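PDB 4ND4: lactate dehydrogenase, adjacent gene encodes predicted malate dehydrogenase from Cryptosporidium parvum, which probably catalyses the NAD-dependent interconversion of (S)-lactate and pyruvate, as expected of a lactate dehydrogenase. Local coordinates for residues Asp30-Asp35 with Lys60-Asn65; Asn172-His177 with Lys297-Ser302; Asp179-Ala184 with His215-Trp220. All coordinates share one frame; numbering follows the deposited sequence.

Contact 1 (Asp30-Asp35 with Lys60-Asn65); sequences DVVLFD and KVIGTN. With NAD (nicotinamide-adenine-dinucleotide), chain C.
Asp30-Asp35 and Lys60-Asn65 carry strands 30-34 and 61-64, parallel neighbours in the nucleotide-binding Rossmann sheet, joined by the crossover helix 40-55. The axes of these strands run 22° apart, and the backbone ladder illustrates parallel pairing: Val31, Leu33 and Asp35 give their N-H groups to Lys60 O, Ile62 O and Thr64 O, while Ile62 and Thr64 return theirs to Val31 O and Leu33 O. One side chain extends this ladder at its start. Asp30 OD1 takes the N-H of Lys60 at 2.8 Å, met from about 50° above the carboxylate plane, and the same oxygen forms a salt bridge with Arg4.

On the sheet face bearing Val32, Ile62, Phe34 and Thr64, methyl groups touch. Val32 CG1 comes within 3.5 Å of Thr64 CG2 and 3.8 Å of Ile62 CD1. Ile62 lies alongside Val32, and its chi1 of 59°, with CG1 between its own N and carbonyl carbon, brings CD1 to both Val32 methyls. Phe34 CE1 meets the backbone carbon of Asn65 at 3.4 Å, an oblique approach, while C2A of the NAD adenine sits in the ring plane, 3.7 Å from Phe34 CE2. The ring also stacks with Tyr67.

At the carboxyl end, Asp35 grips the adenosine ribose with both oxygens: OD1 accepts from NAD O2B at 2.6 Å and OD2 from O3B at 2.8 Å. The amides of Ala37 and Ser12 further fix these oxygens. An acidic residue holding both ribose hydroxyls at the end of the second strand is the hallmark of an NAD-binding Rossmann fold.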
loop_
_atom_site.group_PDB
_atom_site.type_symbol
_atom_site.label_atom_id
_atom_site.label_comp_id
_atom_site.label_asym_id
_atom_site.label_seq_id
_atom_site.Cartn_x
_atom_site.Cartn_y
_atom_site.Cartn_z
ATOM N N ASP A 30 -8.981 12.539 -7.271
ATOM C CA ASP A 30 -8.954 12.895 -8.683
ATOM C C ASP A 30 -8.014 14.079 -8.844
ATOM O O ASP A 30 -7.858 14.889 -7.928
ATOM C CB ASP A 30 -10.347 13.279 -9.188
ATOM C CG ASP A 30 -11.272 12.086 -9.344
ATOM O OD1 ASP A 30 -10.800 10.930 -9.372
ATOM O OD2 ASP A 30 -12.490 12.314 -9.462
ATOM N N VAL A 31 -7.398 14.179 -10.015
ATOM C CA VAL A 31 -6.423 15.221 -10.285
ATOM C C VAL A 31 -6.827 16.036 -11.513
ATOM O O VAL A 31 -7.230 15.476 -12.537
ATOM C CB VAL A 31 -5.023 14.619 -10.519
ATOM C CG1 VAL A 31 -4.010 15.713 -10.826
ATOM C CG2 VAL A 31 -4.591 13.803 -9.306
ATOM N N VAL A 32 -6.714 17.356 -11.396
ATOM C CA VAL A 32 -6.829 18.258 -12.536
ATOM C C VAL A 32 -5.476 18.922 -12.774
ATOM O O VAL A 32 -5.034 19.730 -11.965
ATOM C CB VAL A 32 -7.907 19.333 -12.297
ATOM C CG1 VAL A 32 -7.905 20.366 -13.421
ATOM C CG2 VAL A 32 -9.275 18.681 -12.158
ATOM N N LEU A 33 -4.823 18.559 -13.878
ATOM C CA LEU A 33 -3.565 19.178 -14.293
ATOM C C LEU A 33 -3.833 20.420 -15.147
ATOM O O LEU A 33 -4.268 20.303 -16.300
ATOM C CB LEU A 33 -2.716 18.192 -15.100
ATOM C CG LEU A 33 -1.810 17.229 -14.341
ATOM C CD1 LEU A 33 -1.358 16.111 -15.265
ATOM C CD2 LEU A 33 -0.603 17.951 -13.748
ATOM N N PHE A 34 -3.563 21.595 -14.583
ATOM C CA PHE A 34 -3.746 22.868 -15.279
ATOM C C PHE A 34 -2.407 23.383 -15.799
ATOM O O PHE A 34 -1.393 23.322 -15.100
ATOM C CB PHE A 34 -4.370 23.906 -14.342
ATOM C CG PHE A 34 -4.560 25.268 -14.966
ATOM C CD1 PHE A 34 -5.795 25.643 -15.484
ATOM C CD2 PHE A 34 -3.510 26.181 -15.025
ATOM C CE1 PHE A 34 -5.975 26.896 -16.056
ATOM C CE2 PHE A 34 -3.685 27.434 -15.595
ATOM C CZ PHE A 34 -4.920 27.793 -16.109
ATOM N N ASP A 35 -2.412 23.887 -17.028
ATOM C CA ASP A 35 -1.262 24.594 -17.581
ATOM C C ASP A 35 -1.714 25.522 -18.707
ATOM O O ASP A 35 -2.728 25.264 -19.365
ATOM C CB ASP A 35 -0.213 23.605 -18.095
ATOM C CG ASP A 35 1.200 24.162 -18.026
ATOM O OD1 ASP A 35 1.490 25.163 -18.717
ATOM O OD2 ASP A 35 2.029 23.593 -17.281
ATOM N N LYS A 60 -9.407 9.655 -11.490
ATOM C CA LYS A 60 -9.471 10.324 -12.786
ATOM C C LYS A 60 -8.440 11.435 -12.829
ATOM O O LYS A 60 -8.349 12.237 -11.900
ATOM C CB LYS A 60 -10.858 10.914 -13.028
ATOM C CG LYS A 60 -11.934 9.859 -13.163
ATOM C CD LYS A 60 -13.239 10.440 -13.682
ATOM C CE LYS A 60 -14.371 9.434 -13.530
ATOM N NZ LYS A 60 -14.018 8.116 -14.131
ATOM N N VAL A 61 -7.665 11.469 -13.909
ATOM C CA VAL A 61 -6.656 12.499 -14.116
ATOM C C VAL A 61 -6.888 13.142 -15.477
ATOM O O VAL A 61 -6.780 12.466 -16.501
ATOM C CB VAL A 61 -5.228 11.912 -14.072
ATOM C CG1 VAL A 61 -4.193 13.019 -14.221
ATOM C CG2 VAL A 61 -5.004 11.132 -12.782
ATOM N N ILE A 62 -7.204 14.435 -15.485
ATOM C CA ILE A 62 -7.428 15.180 -16.731
ATOM C C ILE A 62 -6.536 16.423 -16.828
ATOM O O ILE A 62 -6.088 16.970 -15.812
ATOM C CB ILE A 62 -8.914 15.571 -16.925
ATOM C CG1 ILE A 62 -9.436 16.446 -15.775
ATOM C CG2 ILE A 62 -9.773 14.320 -17.049
ATOM C CD1 ILE A 62 -9.317 17.935 -16.013
ATOM N N GLY A 63 -6.275 16.839 -18.066
ATOM C CA GLY A 63 -5.488 18.031 -18.360
ATOM C C GLY A 63 -6.377 19.143 -18.881
ATOM O O GLY A 63 -7.345 18.883 -19.594
ATOM N N THR A 64 -6.044 20.384 -18.534
ATOM C CA THR A 64 -6.877 21.533 -18.877
ATOM C C THR A 64 -6.077 22.831 -18.957
ATOM O O THR A 64 -4.977 22.938 -18.408
ATOM C CB THR A 64 -8.007 21.722 -17.844
ATOM O OG1 THR A 64 -8.881 22.779 -18.263
ATOM C CG2 THR A 64 -7.445 22.064 -16.473
ATOM N N ASN A 65 -6.652 23.810 -19.649
ATOM C CA ASN A 65 -6.134 25.174 -19.653
ATOM C C ASN A 65 -7.191 26.148 -19.150
ATOM O O ASN A 65 -7.093 27.349 -19.375
ATOM C CB ASN A 65 -5.665 25.567 -21.058
ATOM C CG ASN A 65 -6.801 25.640 -22.068
ATOM O OD1 ASN A 65 -7.980 25.570 -21.717
ATOM N ND2 ASN A 65 -6.447 25.782 -23.332
HETATM P PA NAD C . 8.835 23.430 -14.899
HETATM O O1A NAD C . 9.120 22.005 -15.272
HETATM O O2A NAD C . 9.383 24.544 -15.749
HETATM O O5B NAD C . 7.248 23.606 -14.820
HETATM C C5B NAD C . 6.630 24.881 -14.729
HETATM C C4B NAD C . 5.304 24.810 -15.470
HETATM O O4B NAD C . 4.545 25.979 -15.175
HETATM C C3B NAD C . 5.456 24.753 -16.989
HETATM O O3B NAD C . 4.847 23.571 -17.523
HETATM C C2B NAD C . 4.749 25.995 -17.498
HETATM O O2B NAD C . 4.025 25.777 -18.712
HETATM C C1B NAD C . 3.821 26.338 -16.347
HETATM N N9A NAD C . 3.396 27.755 -16.314
HETATM C C8A NAD C . 4.103 28.849 -16.661
HETATM N N7A NAD C . 3.347 29.963 -16.493
HETATM C C5A NAD C . 2.144 29.585 -16.037
HETATM C C6A NAD C . 0.883 30.251 -15.652
HETATM N N6A NAD C . 0.750 31.598 -15.722
HETATM N N1A NAD C . -0.130 29.466 -15.219
HETATM C C2A NAD C . -0.028 28.126 -15.142
HETATM N N3A NAD C . 1.090 27.463 -15.480
HETATM C C4A NAD C . 2.185 28.125 -15.920
HETATM O O3 NAD C . 9.287 23.734 -13.371
HETATM P PN NAD C . 9.340 22.617 -12.202
HETATM O O1N NAD C . 10.631 21.856 -12.319
HETATM O O2N NAD C . 8.046 21.847 -12.190
HETATM O O5D NAD C . 9.370 23.534 -10.883
HETATM C C5D NAD C . 8.253 24.368 -10.602
HETATM C C4D NAD C . 8.595 25.386 -9.518
HETATM O O4D NAD C . 8.859 24.714 -8.282
HETATM C C3D NAD C . 9.836 26.214 -9.821
HETATM O O3D NAD C . 9.575 27.568 -9.441
HETATM C C2D NAD C . 10.915 25.603 -8.942
HETATM O O2D NAD C . 11.964 26.520 -8.610
HETATM C C1D NAD C . 10.089 25.198 -7.731
HETATM N N1N NAD C . 10.673 24.209 -6.809
HETATM C C2N NAD C . 10.401 24.369 -5.502
HETATM C C3N NAD C . 10.895 23.498 -4.533
HETATM C C7N NAD C . 10.583 23.680 -3.071
HETATM O O7N NAD C . 11.183 23.001 -2.251
HETATM N N7N NAD C . 9.656 24.548 -2.662
HETATM C C4N NAD C . 11.685 22.434 -4.948
HETATM C C5N NAD C . 11.961 22.280 -6.302
HETATM C C6N NAD C . 11.437 23.184 -7.222
#

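Contact 2 (Asn172-His177 with Lys297-Ser302); sequences NVIGGH and KLLGES. With PYR (pyruvic acid), chain D; NAD (nicotinamide-adenine-dinucleotide), chain C.
Gly175 and Gly176 meet Leu299 and Ser302 where the chain leaves strand 169-174 on its way to His177. The polar part of the contact centres on one hydroxyl. Ser302 OG accepts the N-H of Gly176 at 2.8 Å in an almost straight bond (170°), and it donates to a water 2.6 Å from OG. That water in turn donates a hydrogen bond to Gly176 O, so both the N-H and the C=O of this glycine are tied to the same serine, one directly and one through solvent. The serine reaches the loop because OG is anti to its backbone N (chi1 -178°).

The apolar part is small. Leu299 divides its two methyls between neighbouring targets: CD1 lies 3.9 Å from Gly175 CA, and CD2 comes within 4.1 Å of Ile174 CD1. The leucine and isoleucine side chains cross at about a right angle. Gly175, with a positive phi, has no side chain to stand between helix and loop, which leaves its CA close to both Leu299 and Ser302.

Contacts with ligands belong to His177, the predicted proton acceptor, whose CB points away from the helix. Its NE2 donates to pyruvate O3 at 2.7 Å, with the ketone oxygen at the ring edge and in its plane. Asp150 holds ND1, and Asp125 takes the backbone N-H.

The arrangement thus places helix 293-314 behind the loop that carries His177. Ile174 pairs with Val182 of strand 182-183 through the backbone and packs on Pro275; Leu299 leans on Met272 of strand 270-279; and Val173 rests on helix 147-162.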
loop_
_atom_site.group_PDB
_atom_site.type_symbol
_atom_site.label_atom_id
_atom_site.label_comp_id
_atom_site.label_asym_id
_atom_site.label_seq_id
_atom_site.Cartn_x
_atom_site.Cartn_y
_atom_site.Cartn_z
ATOM N N ASN A 172 14.614 18.191 12.013
ATOM C CA ASN A 172 13.855 19.319 11.489
ATOM C C ASN A 172 14.754 20.375 10.871
ATOM O O ASN A 172 15.821 20.687 11.404
ATOM C CB ASN A 172 13.045 19.974 12.610
ATOM C CG ASN A 172 11.733 19.270 12.873
ATOM O OD1 ASN A 172 10.836 19.283 12.033
ATOM N ND2 ASN A 172 11.608 18.659 14.045
ATOM N N VAL A 173 14.308 20.915 9.743
ATOM C CA VAL A 173 14.878 22.120 9.169
ATOM C C VAL A 173 13.811 23.203 9.263
ATOM O O VAL A 173 12.657 22.967 8.907
ATOM C CB VAL A 173 15.278 21.928 7.696
ATOM C CG1 VAL A 173 15.769 23.237 7.107
ATOM C CG2 VAL A 173 16.350 20.856 7.559
ATOM N N ILE A 174 14.197 24.378 9.754
ATOM C CA ILE A 174 13.269 25.499 9.910
ATOM C C ILE A 174 13.823 26.768 9.260
ATOM O O ILE A 174 14.966 26.793 8.804
ATOM C CB ILE A 174 12.940 25.755 11.394
ATOM C CG1 ILE A 174 14.210 26.063 12.198
ATOM C CG2 ILE A 174 12.232 24.547 11.988
ATOM C CD1 ILE A 174 13.924 26.553 13.599
ATOM N N GLY A 175 12.999 27.810 9.215
ATOM C CA GLY A 175 13.367 29.072 8.579
ATOM C C GLY A 175 12.987 29.095 7.108
ATOM O O GLY A 175 12.163 28.299 6.655
ATOM N N GLY A 176 13.597 30.011 6.362
ATOM C CA GLY A 176 13.305 30.179 4.945
ATOM C C GLY A 176 13.973 29.121 4.091
ATOM O O GLY A 176 15.070 28.655 4.402
ATOM N N HIS A 177 13.302 28.746 3.006
ATOM C CA HIS A 177 13.825 27.781 2.043
ATOM C C HIS A 177 14.877 28.464 1.168
ATOM O O HIS A 177 14.607 28.848 0.029
ATOM C CB HIS A 177 12.673 27.217 1.202
ATOM C CG HIS A 177 13.067 26.100 0.284
ATOM N ND1 HIS A 177 13.583 24.908 0.741
ATOM C CD2 HIS A 177 12.986 25.982 -1.063
ATOM C CE1 HIS A 177 13.823 24.110 -0.285
ATOM N NE2 HIS A 177 13.468 24.738 -1.391
ATOM N N LYS A 297 19.924 32.570 16.769
ATOM C CA LYS A 297 20.619 33.578 15.969
ATOM C C LYS A 297 20.587 33.228 14.479
ATOM O O LYS A 297 20.349 34.094 13.640
ATOM C CB LYS A 297 22.070 33.738 16.439
ATOM C CG LYS A 297 22.891 34.710 15.602
ATOM C CD LYS A 297 24.304 34.869 16.140
ATOM C CE LYS A 297 25.136 35.781 15.250
ATOM N NZ LYS A 297 26.321 36.320 15.975
ATOM N N LEU A 298 20.844 31.963 14.155
ATOM C CA LEU A 298 20.775 31.501 12.768
ATOM C C LEU A 298 19.367 31.676 12.196
ATOM O O LEU A 298 19.212 32.069 11.041
ATOM C CB LEU A 298 21.210 30.041 12.658
ATOM C CG LEU A 298 22.681 29.747 12.969
ATOM C CD1 LEU A 298 22.880 28.259 13.202
ATOM C CD2 LEU A 298 23.596 30.241 11.857
ATOM N N LEU A 299 18.351 31.397 13.010
ATOM C CA LEU A 299 16.960 31.599 12.608
ATOM C C LEU A 299 16.687 33.083 12.363
ATOM O O LEU A 299 16.020 33.443 11.391
ATOM C CB LEU A 299 15.996 31.042 13.664
ATOM C CG LEU A 299 14.489 31.187 13.407
ATOM C CD1 LEU A 299 14.094 30.626 12.048
ATOM C CD2 LEU A 299 13.691 30.510 14.511
ATOM N N GLY A 300 17.209 33.935 13.246
ATOM C CA GLY A 300 17.132 35.381 13.068
ATOM C C GLY A 300 17.693 35.839 11.734
ATOM O O GLY A 300 17.096 36.676 11.058
ATOM N N GLU A 301 18.838 35.281 11.351
ATOM C CA GLU A 301 19.462 35.607 10.069
ATOM C C GLU A 301 18.613 35.130 8.879
ATOM O O GLU A 301 18.538 35.810 7.857
ATOM C CB GLU A 301 20.881 35.027 10.006
ATOM C CG GLU A 301 21.846 35.708 10.974
ATOM C CD GLU A 301 23.210 35.041 11.060
ATOM O OE1 GLU A 301 23.399 33.950 10.485
ATOM O OE2 GLU A 301 24.105 35.615 11.717
ATOM N N SER A 302 17.973 33.970 9.021
ATOM C CA SER A 302 17.052 33.454 8.000
ATOM C C SER A 302 15.848 34.375 7.822
ATOM O O SER A 302 15.434 34.655 6.700
ATOM C CB SER A 302 16.568 32.048 8.375
ATOM O OG SER A 302 15.712 31.510 7.381
HETATM C C PYR D . 15.078 22.646 -3.998
HETATM O O PYR D . 15.238 21.594 -4.650
HETATM O OXT PYR D . 15.309 22.716 -2.776
HETATM C CA PYR D . 14.607 23.832 -4.679
HETATM O O3 PYR D . 13.848 24.582 -4.091
HETATM C CB PYR D . 15.070 24.104 -6.079
HETATM P PA NAD C . 8.835 23.430 -14.899
HETATM O O1A NAD C . 9.120 22.005 -15.272
HETATM O O2A NAD C . 9.383 24.544 -15.749
HETATM O O5B NAD C . 7.248 23.606 -14.820
HETATM C C5B NAD C . 6.630 24.881 -14.729
HETATM C C4B NAD C . 5.304 24.810 -15.470
HETATM O O4B NAD C . 4.545 25.979 -15.175
HETATM C C3B NAD C . 5.456 24.753 -16.989
HETATM O O3B NAD C . 4.847 23.571 -17.523
HETATM C C2B NAD C . 4.749 25.995 -17.498
HETATM O O2B NAD C . 4.025 25.777 -18.712
HETATM C C1B NAD C . 3.821 26.338 -16.347
HETATM N N9A NAD C . 3.396 27.755 -16.314
HETATM C C8A NAD C . 4.103 28.849 -16.661
HETATM N N7A NAD C . 3.347 29.963 -16.493
HETATM C C5A NAD C . 2.144 29.585 -16.037
HETATM C C6A NAD C . 0.883 30.251 -15.652
HETATM N N6A NAD C . 0.750 31.598 -15.722
HETATM N N1A NAD C . -0.130 29.466 -15.219
HETATM C C2A NAD C . -0.028 28.126 -15.142
HETATM N N3A NAD C . 1.090 27.463 -15.480
HETATM C C4A NAD C . 2.185 28.125 -15.920
HETATM O O3 NAD C . 9.287 23.734 -13.371
HETATM P PN NAD C . 9.340 22.617 -12.202
HETATM O O1N NAD C . 10.631 21.856 -12.319
HETATM O O2N NAD C . 8.046 21.847 -12.190
HETATM O O5D NAD C . 9.370 23.534 -10.883
HETATM C C5D NAD C . 8.253 24.368 -10.602
HETATM C C4D NAD C . 8.595 25.386 -9.518
HETATM O O4D NAD C . 8.859 24.714 -8.282
HETATM C C3D NAD C . 9.836 26.214 -9.821
HETATM O O3D NAD C . 9.575 27.568 -9.441
HETATM C C2D NAD C . 10.915 25.603 -8.942
HETATM O O2D NAD C . 11.964 26.520 -8.610
HETATM C C1D NAD C . 10.089 25.198 -7.731
HETATM N N1N NAD C . 10.673 24.209 -6.809
HETATM C C2N NAD C . 10.401 24.369 -5.502
HETATM C C3N NAD C . 10.895 23.498 -4.533
HETATM C C7N NAD C . 10.583 23.680 -3.071
HETATM O O7N NAD C . 11.183 23.001 -2.251
HETATM N N7N NAD C . 9.656 24.548 -2.662
HETATM C C4N NAD C . 11.685 22.434 -4.948
HETATM C C5N NAD C . 11.961 22.280 -6.302
HETATM C C6N NAD C . 11.437 23.184 -7.222
HETATM O O HOH W 1 16.546 31.152 4.908
#

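Contact 3 (Asp179-Ala184 with His215-Trp220); sequences DGMVPA and HTRIAW. Unlike the reference sequence in segment 179-184: Ala184 (reference Val). With PYR (pyruvic acid), chain D.
The guanidinium of Arg217 has Asp179 O over one face and Met181 O at its edge, in the plane. The two carbonyls are therefore used differently. Met181 O receives a weak hydrogen bond from Arg217 NH1 at 3.0 Å, bent to 128°. Asp179 O lies nearer, 2.7 Å from Arg217 NH1 and 2.9 Å from CZ, but the angle is too poor for a hydrogen bond. A sharp bend at chi3 (65°), with a lesser one at chi2, folds the arginine back over the 179-181 turn. Trp220, the second flat group, meets the pyruvate methyl obliquely; its CB lies 3.5 Å from pyruvate C, and its ring makes a cation-pi contact with Arg90.

Two waters bridge the Asp179 carboxylate to the helix. One donates to both Asp179 OD1 and Arg217 O, and another donates to OD1 while weakly accepting from Trp220 NE1.

The apolar pair is Pro183 and Thr216, whose side chains slide past each other, CG and CG2 3.9 Å apart. Met181 SD makes van der Waals contact with Thr216 O and Arg217 CA. Thr216 OG1 is hydrogen-bonded to Ile212 O within its own helix.

Although Asp179 and Arg217 carry opposite charges, Asp179 OD1 and Arg217 NH2 remain 6.4 Å apart. Their attraction is probably only long-range, and the turn meets the helix through one weak hydrogen bond to Met181 O, the close approach of Asp179 O to the guanidinium face, two waters and packing.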
loop_
_atom_site.group_PDB
_atom_site.type_symbol
_atom_site.label_atom_id
_atom_site.label_comp_id
_atom_site.label_asym_id
_atom_site.label_seq_id
_atom_site.Cartn_x
_atom_site.Cartn_y
_atom_site.Cartn_z
ATOM N N ASP A 179 19.555 29.725 1.505
ATOM C CA ASP A 179 20.845 29.494 2.163
ATOM C C ASP A 179 20.773 29.640 3.694
ATOM O O ASP A 179 21.474 28.931 4.404
ATOM C CB ASP A 179 21.933 30.421 1.598
ATOM C CG ASP A 179 22.367 30.038 0.186
ATOM O OD1 ASP A 179 22.026 28.934 -0.287
ATOM O OD2 ASP A 179 23.064 30.851 -0.455
ATOM N N GLY A 180 19.917 30.536 4.187
ATOM C CA GLY A 180 19.753 30.767 5.633
ATOM C C GLY A 180 18.961 29.700 6.380
ATOM O O GLY A 180 18.837 29.744 7.602
ATOM N N MET A 181 18.386 28.771 5.627
ATOM C CA MET A 181 17.808 27.524 6.137
ATOM C C MET A 181 18.535 26.972 7.381
ATOM O O MET A 181 19.762 26.883 7.394
ATOM C CB MET A 181 17.892 26.532 4.981
ATOM C CG MET A 181 17.471 25.112 5.216
ATOM S SD MET A 181 17.973 24.106 3.805
ATOM C CE MET A 181 17.201 24.980 2.441
ATOM N N VAL A 182 17.772 26.601 8.412
ATOM C CA VAL A 182 18.348 26.166 9.699
ATOM C C VAL A 182 18.024 24.704 10.025
ATOM O O VAL A 182 16.950 24.410 10.553
ATOM C CB VAL A 182 17.865 27.063 10.864
ATOM C CG1 VAL A 182 18.481 26.616 12.186
ATOM C CG2 VAL A 182 18.201 28.524 10.588
ATOM N N PRO A 183 18.947 23.781 9.697
ATOM C CA PRO A 183 18.812 22.413 10.183
ATOM C C PRO A 183 19.140 22.359 11.674
ATOM O O PRO A 183 20.289 22.567 12.057
ATOM C CB PRO A 183 19.844 21.629 9.354
ATOM C CG PRO A 183 20.240 22.531 8.242
ATOM C CD PRO A 183 20.094 23.914 8.786
ATOM N N ALA A 184 18.129 22.099 12.497
ATOM C CA ALA A 184 18.265 22.210 13.953
ATOM C C ALA A 184 18.919 20.974 14.564
ATOM O O ALA A 184 18.232 20.075 15.049
ATOM C CB ALA A 184 16.900 22.460 14.588
ATOM N N HIS A 215 25.585 20.204 3.645
ATOM C CA HIS A 215 24.998 19.388 2.576
ATOM C C HIS A 215 23.497 19.656 2.434
ATOM O O HIS A 215 22.990 19.828 1.326
ATOM C CB HIS A 215 25.216 17.897 2.856
ATOM C CG HIS A 215 25.081 17.021 1.650
ATOM N ND1 HIS A 215 25.368 15.674 1.681
ATOM C CD2 HIS A 215 24.713 17.296 0.375
ATOM C CE1 HIS A 215 25.169 15.153 0.483
ATOM N NE2 HIS A 215 24.773 16.118 -0.328
ATOM N N THR A 216 22.799 19.688 3.565
ATOM C CA THR A 216 21.379 20.015 3.593
ATOM C C THR A 216 21.113 21.363 2.929
ATOM O O THR A 216 20.204 21.481 2.104
ATOM C CB THR A 216 20.843 20.029 5.038
ATOM O OG1 THR A 216 21.056 18.745 5.632
ATOM C CG2 THR A 216 19.357 20.355 5.078
ATOM N N ARG A 217 21.922 22.365 3.275
ATOM C CA ARG A 217 21.725 23.731 2.779
ATOM C C ARG A 217 21.965 23.888 1.276
ATOM O O ARG A 217 21.251 24.636 0.618
ATOM C CB ARG A 217 22.607 24.714 3.553
ATOM C CG ARG A 217 22.164 24.915 4.995
ATOM C CD ARG A 217 23.344 25.164 5.922
ATOM N NE ARG A 217 24.043 26.409 5.617
ATOM C CZ ARG A 217 23.612 27.621 5.957
ATOM N NH1 ARG A 217 22.464 27.773 6.610
ATOM N NH2 ARG A 217 24.327 28.694 5.630
ATOM N N ILE A 218 22.968 23.191 0.748
ATOM C CA ILE A 218 23.312 23.281 -0.677
ATOM C C ILE A 218 22.774 22.113 -1.515
ATOM O O ILE A 218 23.098 22.001 -2.700
ATOM C CB ILE A 218 24.842 23.405 -0.894
ATOM C CG1 ILE A 218 25.596 22.169 -0.378
ATOM C CG2 ILE A 218 25.362 24.667 -0.222
ATOM C CD1 ILE A 218 25.776 21.050 -1.385
ATOM N N ALA A 219 21.949 21.261 -0.906
ATOM C CA ALA A 219 21.425 20.062 -1.571
ATOM C C ALA A 219 20.785 20.351 -2.932
ATOM O O ALA A 219 20.937 19.561 -3.864
ATOM C CB ALA A 219 20.421 19.354 -0.670
ATOM N N TRP A 220 20.080 21.478 -3.044
ATOM C CA TRP A 220 19.369 21.815 -4.281
ATOM C C TRP A 220 20.309 21.946 -5.479
ATOM O O TRP A 220 19.976 21.492 -6.572
ATOM C CB TRP A 220 18.513 23.077 -4.111
ATOM C CG TRP A 220 19.246 24.389 -4.215
ATOM C CD1 TRP A 220 19.975 25.005 -3.239
ATOM C CD2 TRP A 220 19.289 25.258 -5.355
ATOM N NE1 TRP A 220 20.478 26.196 -3.702
ATOM C CE2 TRP A 220 20.070 26.378 -4.997
ATOM C CE3 TRP A 220 18.745 25.197 -6.646
ATOM C CZ2 TRP A 220 20.328 27.426 -5.884
ATOM C CZ3 TRP A 220 19.002 26.243 -7.529
ATOM C CH2 TRP A 220 19.787 27.342 -7.142
HETATM C C PYR D . 15.078 22.646 -3.998
HETATM O O PYR D . 15.238 21.594 -4.650
HETATM O OXT PYR D . 15.309 22.716 -2.776
HETATM C CA PYR D . 14.607 23.832 -4.679
HETATM O O3 PYR D . 13.848 24.582 -4.091
HETATM C CB PYR D . 15.070 24.104 -6.079
HETATM O O HOH W 2 19.882 26.837 -0.160
HETATM O O HOH W 3 21.169 29.287 -3.074
#

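How the contacts relate
Contact 1 comes first along the chain and lies in the NAD-binding domain; contacts 2 and 3 lie in the C-terminal domain, on the other side of the chain's centre. Contact 1 is about 35 Å from contact 2 and about 33 Å from contact 3, centre to centre, yet NAD touches both contacts 1 and 2, spanning the domains from adenosine to nicotinamide. Contacts 2 and 3 are about 9 Å apart between centres and share a sheet: strands 169-174 and 182-183 are adjacent, and both segments of contact 3 fall between those of contact 2 in sequence. Pyruvate is met by His177 of contact 2 and Trp220 of contact 3, while helix 293-314 packs behind the loop leading to His177.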